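Serine acetyltransferase (Neisseria gonorrhoeae, PDB 6WYE) probably catalyses the transfer of an acetyl group from acetyl-CoA to L-serine, the first step of cysteine biosynthesis from serine. Local coordinates at residues E191-V205 against R217-A231. Residues are numbered along the deposited sequence; the frame is centred on the assembly and turned at random.
Sequences ETAVLGNNISILHGV and RHPKIGDGVMIGANA. With LMR ((2S)-2-hydroxybutanedioic acid), chain I.
Two successive coils of the left-handed parallel beta-helix of the hexapeptide-repeat transferases stack here, and at one corner Arg217 and His218 bind malate, with Glu191 and Thr192 behind them as a second shell. Arg217 NH2 makes a salt bridge to Glu191 OE1 (2.8 Å), which lies in the guanidinium plane and accepts through its anti lone pair, although the two planes stand 86° apart. The same NH2 also reaches malate O1B, while NE binds O1A, so one malate carboxylate is gripped by two nearly straight bonds and the guanidinium is fixed in rotation between two anions. His218 CE1 lies 3.4 Å above the guanidinium plane of Arg217, offset toward its rim. The imidazole spans protein and ligand: NE2 donates to O4A of the second malate carboxylate at 2.9 Å, and ND1 is hydrogen-bonded to Thr192 OG1 at 2.7 Å, close to the ring plane. With chi1 at 66°, Thr192 OG1 sits between its backbone N and carbonyl carbon, where it also accepts a nearly straight bond from Arg217 N; the bonds at ND1 and NE2 probably help to fix the imidazole's rotation. Gly209 N of the same chain and Asp117, Asp182 and His183 of a neighbouring subunit also hydrogen-bond the malate.

Beyond the pocket the coils run in parallel register, Val194 beside Lys220 and Ser200 beside Met226, each strand pair joined by backbone bonds such as Ile221 N to Val194 O. At the turn between the two strand pairs Asp223 OD1 takes Asn197 N at 3.0 Å from above the carboxylate plane. Inside the beta-helix Ile199 CD1 meets Ile221 CG2 (3.8 Å), and Val205 lays both methyls against Ile227 CG2, crossing it at about a right angle. At the far corner Ala229 CB packs over a face of the His203 ring, whose NE2 hydrogen-bonds Thr206 of another neighbouring subunit.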
ATOM      1  N   GLU A 191      15.578  29.509   6.095  1.00 33.56           N
ATOM      2  CA  GLU A 191      16.742  28.905   6.747  1.00 35.29           C
ATOM      3  C   GLU A 191      17.155  29.648   8.016  1.00 40.07           C
ATOM      4  O   GLU A 191      17.536  29.015   9.008  1.00 39.85           O
ATOM      5  CB  GLU A 191      17.924  28.862   5.767  1.00 36.66           C
ATOM      6  CG  GLU A 191      19.275  28.450   6.399  1.00 37.80           C
ATOM      7  CD  GLU A 191      20.426  28.368   5.384  1.00 39.83           C
ATOM      8  OE1 GLU A 191      20.294  28.946   4.289  1.00 40.00           O
ATOM      9  OE2 GLU A 191      21.457  27.716   5.671  1.00 41.55           O
ATOM     10  N   THR A 192      17.107  30.985   8.003  1.00 37.27           N
ATOM     11  CA  THR A 192      17.595  31.788   9.121  1.00 35.97           C
ATOM     12  C   THR A 192      16.465  32.415   9.927  1.00 35.39           C
ATOM     13  O   THR A 192      16.707  33.327  10.719  1.00 36.13           O
ATOM     14  CB  THR A 192      18.551  32.879   8.632  1.00 37.17           C
ATOM     15  OG1 THR A 192      17.838  33.824   7.826  1.00 37.75           O
ATOM     16  CG2 THR A 192      19.683  32.279   7.817  1.00 40.07           C
ATOM     17  N   ALA A 193      15.237  31.936   9.757  1.00 35.12           N
ATOM     18  CA  ALA A 193      14.115  32.439  10.539  1.00 36.44           C
ATOM     19  C   ALA A 193      14.244  32.009  11.998  1.00 35.97           C
ATOM     20  O   ALA A 193      14.705  30.905  12.300  1.00 37.27           O
ATOM     21  CB  ALA A 193      12.797  31.925   9.967  1.00 36.50           C
ATOM     22  N   VAL A 194      13.843  32.894  12.903  1.00 33.02           N
ATOM     23  CA  VAL A 194      13.860  32.611  14.331  1.00 35.89           C
ATOM     24  C   VAL A 194      12.521  33.022  14.912  1.00 35.16           C
ATOM     25  O   VAL A 194      12.062  34.144  14.686  1.00 40.23           O
ATOM     26  CB  VAL A 194      14.997  33.341  15.071  1.00 37.26           C
ATOM     27  CG1 VAL A 194      14.940  32.997  16.560  1.00 40.55           C
ATOM     28  CG2 VAL A 194      16.350  32.975  14.488  1.00 38.87           C
ATOM     29  N   LEU A 195      11.893  32.115  15.652  1.00 36.11           N
ATOM     30  CA  LEU A 195      10.639  32.403  16.333  1.00 38.22           C
ATOM     31  C   LEU A 195      10.848  32.261  17.833  1.00 38.51           C
ATOM     32  O   LEU A 195      11.353  31.231  18.292  1.00 39.70           O
ATOM     33  CB  LEU A 195       9.526  31.459  15.881  1.00 41.11           C
ATOM     34  CG  LEU A 195       8.757  31.856  14.629  1.00 41.24           C
ATOM     35  CD1 LEU A 195       9.634  31.564  13.432  1.00 43.24           C
ATOM     36  CD2 LEU A 195       7.475  31.044  14.592  1.00 42.72           C
ATOM     37  N   GLY A 196      10.447  33.290  18.586  1.00 35.19           N
ATOM     38  CA  GLY A 196      10.476  33.264  20.036  1.00 36.22           C
ATOM     39  C   GLY A 196       9.362  32.404  20.599  1.00 38.01           C
ATOM     40  O   GLY A 196       8.915  31.441  19.966  1.00 35.69           O
ATOM     41  N   ASN A 197       8.897  32.756  21.798  1.00 36.59           N
ATOM     42  CA  ASN A 197       7.912  31.967  22.526  1.00 38.04           C
ATOM     43  C   ASN A 197       6.538  32.615  22.487  1.00 38.25           C
ATOM     44  O   ASN A 197       6.404  33.823  22.289  1.00 40.57           O
ATOM     45  CB  ASN A 197       8.329  31.775  23.988  1.00 39.32           C
ATOM     46  CG  ASN A 197       9.746  31.287  24.119  1.00 42.30           C
ATOM     47  OD1 ASN A 197      10.107  30.248  23.566  1.00 41.59           O
ATOM     48  ND2 ASN A 197      10.569  32.040  24.843  1.00 43.79           N
ATOM     49  N   ASN A 198       5.513  31.782  22.696  1.00 35.02           N
ATOM     50  CA  ASN A 198       4.129  32.242  22.824  1.00 38.44           C
ATOM     51  C   ASN A 198       3.722  33.109  21.632  1.00 38.97           C
ATOM     52  O   ASN A 198       3.261  34.247  21.778  1.00 40.05           O
ATOM     53  CB  ASN A 198       3.930  32.974  24.155  1.00 38.90           C
ATOM     54  CG  ASN A 198       4.166  32.062  25.344  1.00 41.79           C
ATOM     55  OD1 ASN A 198       3.592  30.968  25.425  1.00 41.69           O
ATOM     56  ND2 ASN A 198       5.039  32.483  26.254  1.00 40.36           N
ATOM     57  N   ILE A 199       3.935  32.560  20.435  1.00 34.92           N
ATOM     58  CA  ILE A 199       3.601  33.208  19.172  1.00 35.59           C
ATOM     59  C   ILE A 199       2.427  32.468  18.539  1.00 37.15           C
ATOM     60  O   ILE A 199       2.314  31.242  18.650  1.00 32.46           O
ATOM     61  CB  ILE A 199       4.837  33.251  18.248  1.00 36.56           C
ATOM     62  CG1 ILE A 199       5.923  34.131  18.890  1.00 37.26           C
ATOM     63  CG2 ILE A 199       4.491  33.761  16.831  1.00 36.86           C
ATOM     64  CD1 ILE A 199       7.297  33.999  18.248  1.00 36.41           C
ATOM     65  N   SER A 200       1.552  33.215  17.872  1.00 36.27           N
ATOM     66  CA  SER A 200       0.388  32.654  17.208  1.00 35.35           C
ATOM     67  C   SER A 200       0.449  33.017  15.734  1.00 36.22           C
ATOM     68  O   SER A 200       0.586  34.200  15.385  1.00 32.46           O
ATOM     69  CB  SER A 200      -0.911  33.191  17.816  1.00 34.74           C
ATOM     70  OG  SER A 200      -1.177  32.629  19.097  1.00 32.68           O
ATOM     71  N   ILE A 201       0.311  32.015  14.871  1.00 31.33           N
ATOM     72  CA  ILE A 201       0.504  32.194  13.436  1.00 33.15           C
ATOM     73  C   ILE A 201      -0.659  31.541  12.706  1.00 32.94           C
ATOM     74  O   ILE A 201      -1.037  30.403  13.014  1.00 29.84           O
ATOM     75  CB  ILE A 201       1.837  31.578  12.957  1.00 35.23           C
ATOM     76  CG1 ILE A 201       3.006  32.077  13.809  1.00 39.24           C
ATOM     77  CG2 ILE A 201       2.078  31.889  11.495  1.00 31.31           C
ATOM     78  CD1 ILE A 201       4.364  31.726  13.219  1.00 40.42           C
ATOM     79  N   LEU A 202      -1.197  32.236  11.707  1.00 31.09           N
ATOM     80  CA  LEU A 202      -2.272  31.685  10.895  1.00 30.97           C
ATOM     81  C   LEU A 202      -1.703  31.061   9.617  1.00 32.09           C
ATOM     82  O   LEU A 202      -0.523  31.208   9.283  1.00 29.96           O
ATOM     83  CB  LEU A 202      -3.313  32.765  10.571  1.00 30.11           C
ATOM     84  CG  LEU A 202      -4.433  32.994  11.606  1.00 28.64           C
ATOM     85  CD1 LEU A 202      -5.411  31.799  11.597  1.00 28.28           C
ATOM     86  CD2 LEU A 202      -3.905  33.231  13.023  1.00 28.45           C
ATOM     87  N   HIS A 203      -2.557  30.315   8.921  1.00 31.93           N
ATOM     88  CA  HIS A 203      -2.178  29.691   7.663  1.00 30.69           C
ATOM     89  C   HIS A 203      -1.719  30.748   6.650  1.00 31.45           C
ATOM     90  O   HIS A 203      -2.094  31.923   6.725  1.00 29.46           O
ATOM     91  CB  HIS A 203      -3.372  28.925   7.100  1.00 30.35           C
ATOM     92  CG  HIS A 203      -4.585  29.784   6.937  1.00 31.03           C
ATOM     93  ND1 HIS A 203      -5.410  30.107   7.991  1.00 31.45           N
ATOM     94  CD2 HIS A 203      -5.099  30.411   5.849  1.00 29.61           C
ATOM     95  CE1 HIS A 203      -6.382  30.895   7.563  1.00 29.76           C
ATOM     96  NE2 HIS A 203      -6.222  31.085   6.266  1.00 31.25           N
ATOM     97  N   GLY A 204      -0.901  30.313   5.688  1.00 30.35           N
ATOM     98  CA  GLY A 204      -0.464  31.180   4.602  1.00 31.69           C
ATOM     99  C   GLY A 204       0.597  32.211   4.952  1.00 33.09           C
ATOM    100  O   GLY A 204       0.977  33.010   4.077  1.00 32.41           O
ATOM    101  N   VAL A 205       1.105  32.207   6.180  1.00 31.35           N
ATOM    102  CA  VAL A 205       2.090  33.198   6.599  1.00 29.54           C
ATOM    103  C   VAL A 205       3.468  32.823   6.070  1.00 31.48           C
ATOM    104  O   VAL A 205       3.853  31.651   6.048  1.00 31.16           O
ATOM    105  CB  VAL A 205       2.088  33.343   8.129  1.00 30.07           C
ATOM    106  CG1 VAL A 205       3.353  34.052   8.626  1.00 33.53           C
ATOM    107  CG2 VAL A 205       0.866  34.114   8.561  1.00 29.22           C
ATOM    108  N   ARG A 217      18.957  36.337   6.658  1.00 44.31           N
ATOM    109  CA  ARG A 217      18.116  36.970   5.647  1.00 40.13           C
ATOM    110  C   ARG A 217      16.625  36.718   5.848  1.00 36.80           C
ATOM    111  O   ARG A 217      15.848  37.014   4.930  1.00 36.83           O
ATOM    112  CB  ARG A 217      18.529  36.491   4.241  1.00 41.22           C
ATOM    113  CG  ARG A 217      18.316  35.003   4.023  1.00 37.52           C
ATOM    114  CD  ARG A 217      19.008  34.510   2.749  1.00 39.05           C
ATOM    115  NE  ARG A 217      18.685  33.111   2.511  1.00 38.96           N
ATOM    116  CZ  ARG A 217      19.329  32.089   3.066  1.00 40.44           C
ATOM    117  NH1 ARG A 217      20.344  32.300   3.894  1.00 39.83           N
ATOM    118  NH2 ARG A 217      18.958  30.847   2.798  1.00 40.06           N
ATOM    119  N   HIS A 218      16.206  36.150   6.975  1.00 36.76           N
ATOM    120  CA  HIS A 218      14.818  35.873   7.316  1.00 37.26           C
ATOM    121  C   HIS A 218      14.442  36.575   8.619  1.00 39.62           C
ATOM    122  O   HIS A 218      15.320  36.946   9.408  1.00 40.27           O
ATOM    123  CB  HIS A 218      14.581  34.361   7.458  1.00 35.66           C
ATOM    124  CG  HIS A 218      14.846  33.587   6.202  1.00 36.47           C
ATOM    125  ND1 HIS A 218      16.093  33.090   5.877  1.00 36.83           N
ATOM    126  CD2 HIS A 218      14.017  33.208   5.199  1.00 35.63           C
ATOM    127  CE1 HIS A 218      16.021  32.434   4.730  1.00 35.65           C
ATOM    128  NE2 HIS A 218      14.773  32.495   4.293  1.00 35.77           N
ATOM    129  N   PRO A 219      13.146  36.777   8.872  1.00 39.84           N
ATOM    130  CA  PRO A 219      12.729  37.529  10.062  1.00 40.26           C
ATOM    131  C   PRO A 219      13.060  36.806  11.355  1.00 42.50           C
ATOM    132  O   PRO A 219      13.205  35.583  11.415  1.00 43.59           O
ATOM    133  CB  PRO A 219      11.209  37.664   9.898  1.00 40.09           C
ATOM    134  CG  PRO A 219      10.963  37.419   8.455  1.00 42.13           C
ATOM    135  CD  PRO A 219      12.011  36.479   7.982  1.00 38.84           C
ATOM    136  N   LYS A 220      13.185  37.602  12.406  1.00 41.07           N
ATOM    137  CA  LYS A 220      13.252  37.104  13.771  1.00 41.91           C
ATOM    138  C   LYS A 220      12.069  37.684  14.528  1.00 39.30           C
ATOM    139  O   LYS A 220      11.897  38.908  14.572  1.00 40.83           O
ATOM    140  CB  LYS A 220      14.588  37.464  14.411  1.00 45.30           C
ATOM    141  CG  LYS A 220      15.723  37.246  13.438  1.00 47.11           C
ATOM    142  CD  LYS A 220      17.017  36.837  14.102  1.00 50.10           C
ATOM    143  CE  LYS A 220      18.085  36.654  13.029  1.00 52.54           C
ATOM    144  NZ  LYS A 220      19.474  36.562  13.551  1.00 52.15           N
ATOM    145  N   ILE A 221      11.233  36.802  15.077  1.00 37.92           N
ATOM    146  CA  ILE A 221       9.952  37.166  15.669  1.00 37.17           C
ATOM    147  C   ILE A 221      10.072  37.085  17.189  1.00 41.02           C
ATOM    148  O   ILE A 221      10.467  36.043  17.735  1.00 38.33           O
ATOM    149  CB  ILE A 221       8.818  36.249  15.167  1.00 35.54           C
ATOM    150  CG1 ILE A 221       8.869  36.095  13.636  1.00 34.91           C
ATOM    151  CG2 ILE A 221       7.469  36.767  15.657  1.00 35.15           C
ATOM    152  CD1 ILE A 221       8.491  37.338  12.856  1.00 30.40           C
ATOM    153  N   GLY A 222       9.703  38.180  17.875  1.00 42.02           N
ATOM    154  CA  GLY A 222       9.759  38.211  19.325  1.00 42.81           C
ATOM    155  C   GLY A 222       8.572  37.524  19.996  1.00 42.19           C
ATOM    156  O   GLY A 222       7.567  37.192  19.365  1.00 40.92           O
ATOM    157  N   ASP A 223       8.695  37.338  21.314  1.00 43.32           N
ATOM    158  CA  ASP A 223       7.645  36.699  22.108  1.00 40.26           C
ATOM    159  C   ASP A 223       6.322  37.444  21.981  1.00 38.71           C
ATOM    160  O   ASP A 223       6.284  38.668  21.816  1.00 39.74           O
ATOM    161  CB  ASP A 223       8.034  36.650  23.591  1.00 43.98           C
ATOM    162  CG  ASP A 223       9.298  35.844  23.860  1.00 49.18           C
ATOM    163  OD1 ASP A 223       9.956  35.372  22.908  1.00 49.51           O
ATOM    164  OD2 ASP A 223       9.647  35.700  25.050  1.00 52.26           O
ATOM    165  N   GLY A 224       5.225  36.689  22.082  1.00 36.35           N
ATOM    166  CA  GLY A 224       3.883  37.233  22.174  1.00 35.45           C
ATOM    167  C   GLY A 224       3.247  37.700  20.881  1.00 35.83           C
ATOM    168  O   GLY A 224       2.109  38.186  20.916  1.00 37.96           O
ATOM    169  N   VAL A 225       3.951  37.609  19.751  1.00 38.05           N
ATOM    170  CA  VAL A 225       3.443  38.138  18.485  1.00 38.32           C
ATOM    171  C   VAL A 225       2.265  37.316  17.967  1.00 42.18           C
ATOM    172  O   VAL A 225       2.178  36.089  18.164  1.00 39.80           O
ATOM    173  CB  VAL A 225       4.578  38.200  17.448  1.00 35.46           C
ATOM    174  CG1 VAL A 225       4.037  38.520  16.042  1.00 33.76           C
ATOM    175  CG2 VAL A 225       5.624  39.241  17.875  1.00 35.43           C
ATOM    176  N   MET A 226       1.339  38.001  17.303  1.00 38.91           N
ATOM    177  CA  MET A 226       0.306  37.355  16.514  1.00 37.12           C
ATOM    178  C   MET A 226       0.488  37.756  15.052  1.00 37.88           C
ATOM    179  O   MET A 226       0.673  38.940  14.749  1.00 35.77           O
ATOM    180  CB  MET A 226      -1.078  37.748  17.015  1.00 37.37           C
ATOM    181  CG  MET A 226      -2.177  36.847  16.515  1.00 40.46           C
ATOM    182  SD  MET A 226      -2.702  37.331  14.868  1.00 45.78           S
ATOM    183  CE  MET A 226      -3.935  38.572  15.295  1.00 45.80           C
ATOM    184  N   ILE A 227       0.442  36.773  14.150  1.00 35.74           N
ATOM    185  CA  ILE A 227       0.559  37.016  12.712  1.00 33.50           C
ATOM    186  C   ILE A 227      -0.692  36.472  12.038  1.00 33.82           C
ATOM    187  O   ILE A 227      -0.958  35.261  12.100  1.00 31.49           O
ATOM    188  CB  ILE A 227       1.809  36.364  12.105  1.00 31.87           C
ATOM    189  CG1 ILE A 227       3.057  36.604  12.959  1.00 31.29           C
ATOM    190  CG2 ILE A 227       2.015  36.853  10.660  1.00 28.51           C
ATOM    191  CD1 ILE A 227       4.297  35.944  12.391  1.00 28.32           C
ATOM    192  N   GLY A 228      -1.453  37.368  11.378  1.00 33.79           N
ATOM    193  CA  GLY A 228      -2.698  36.994  10.738  1.00 34.27           C
ATOM    194  C   GLY A 228      -2.502  36.281   9.404  1.00 35.26           C
ATOM    195  O   GLY A 228      -1.408  36.260   8.837  1.00 34.83           O
ATOM    196  N   ALA A 229      -3.611  35.747   8.881  1.00 33.43           N
ATOM    197  CA  ALA A 229      -3.576  34.895   7.695  1.00 34.72           C
ATOM    198  C   ALA A 229      -2.953  35.590   6.482  1.00 34.60           C
ATOM    199  O   ALA A 229      -3.226  36.760   6.193  1.00 32.20           O
ATOM    200  CB  ALA A 229      -4.992  34.426   7.350  1.00 34.83           C
ATOM    201  N   ASN A 230      -2.095  34.844   5.779  1.00 30.54           N
ATOM    202  CA  ASN A 230      -1.483  35.229   4.512  1.00 30.38           C
ATOM    203  C   ASN A 230      -0.635  36.499   4.616  1.00 33.68           C
ATOM    204  O   ASN A 230      -0.398  37.162   3.607  1.00 33.59           O
ATOM    205  CB  ASN A 230      -2.526  35.374   3.403  1.00 30.88           C
ATOM    206  CG  ASN A 230      -2.679  34.095   2.601  1.00 38.61           C
ATOM    207  OD1 ASN A 230      -1.718  33.342   2.436  1.00 36.57           O
ATOM    208  ND2 ASN A 230      -3.886  33.831   2.118  1.00 43.46           N
ATOM    209  N   ALA A 231      -0.178  36.855   5.815  1.00 31.39           N
ATOM    210  CA  ALA A 231       0.814  37.914   5.946  1.00 30.75           C
ATOM    211  C   ALA A 231       2.172  37.411   5.473  1.00 33.42           C
ATOM    212  O   ALA A 231       2.479  36.213   5.558  1.00 31.61           O
ATOM    213  CB  ALA A 231       0.916  38.386   7.400  1.00 30.02           C
TER
HETATM  214  C1  LMR I 303      16.123  31.871   0.754  1.00 35.92           C
HETATM  215  O1A LMR I 303      16.353  33.009   1.028  1.00 35.24           O
HETATM  216  O1B LMR I 303      16.664  30.939   1.268  1.00 34.92           O
HETATM  217  C2  LMR I 303      15.054  31.607  -0.315  1.00 34.06           C
HETATM  218  O2  LMR I 303      14.784  30.237  -0.479  1.00 32.37           O
HETATM  219  C3  LMR I 303      13.762  32.371  -0.011  1.00 33.63           C
HETATM  220  C4  LMR I 303      13.151  31.943   1.311  1.00 37.16           C
HETATM  221  O4A LMR I 303      13.722  31.135   1.969  1.00 38.05           O
HETATM  222  O4B LMR I 303      12.108  32.413   1.632  1.00 37.49           O
HETATM  223  O   HOH W   1      17.853  36.153  10.031  1.00 56.36           O
HETATM  224  O   HOH W   2       2.558  34.933   2.764  1.00 34.13           O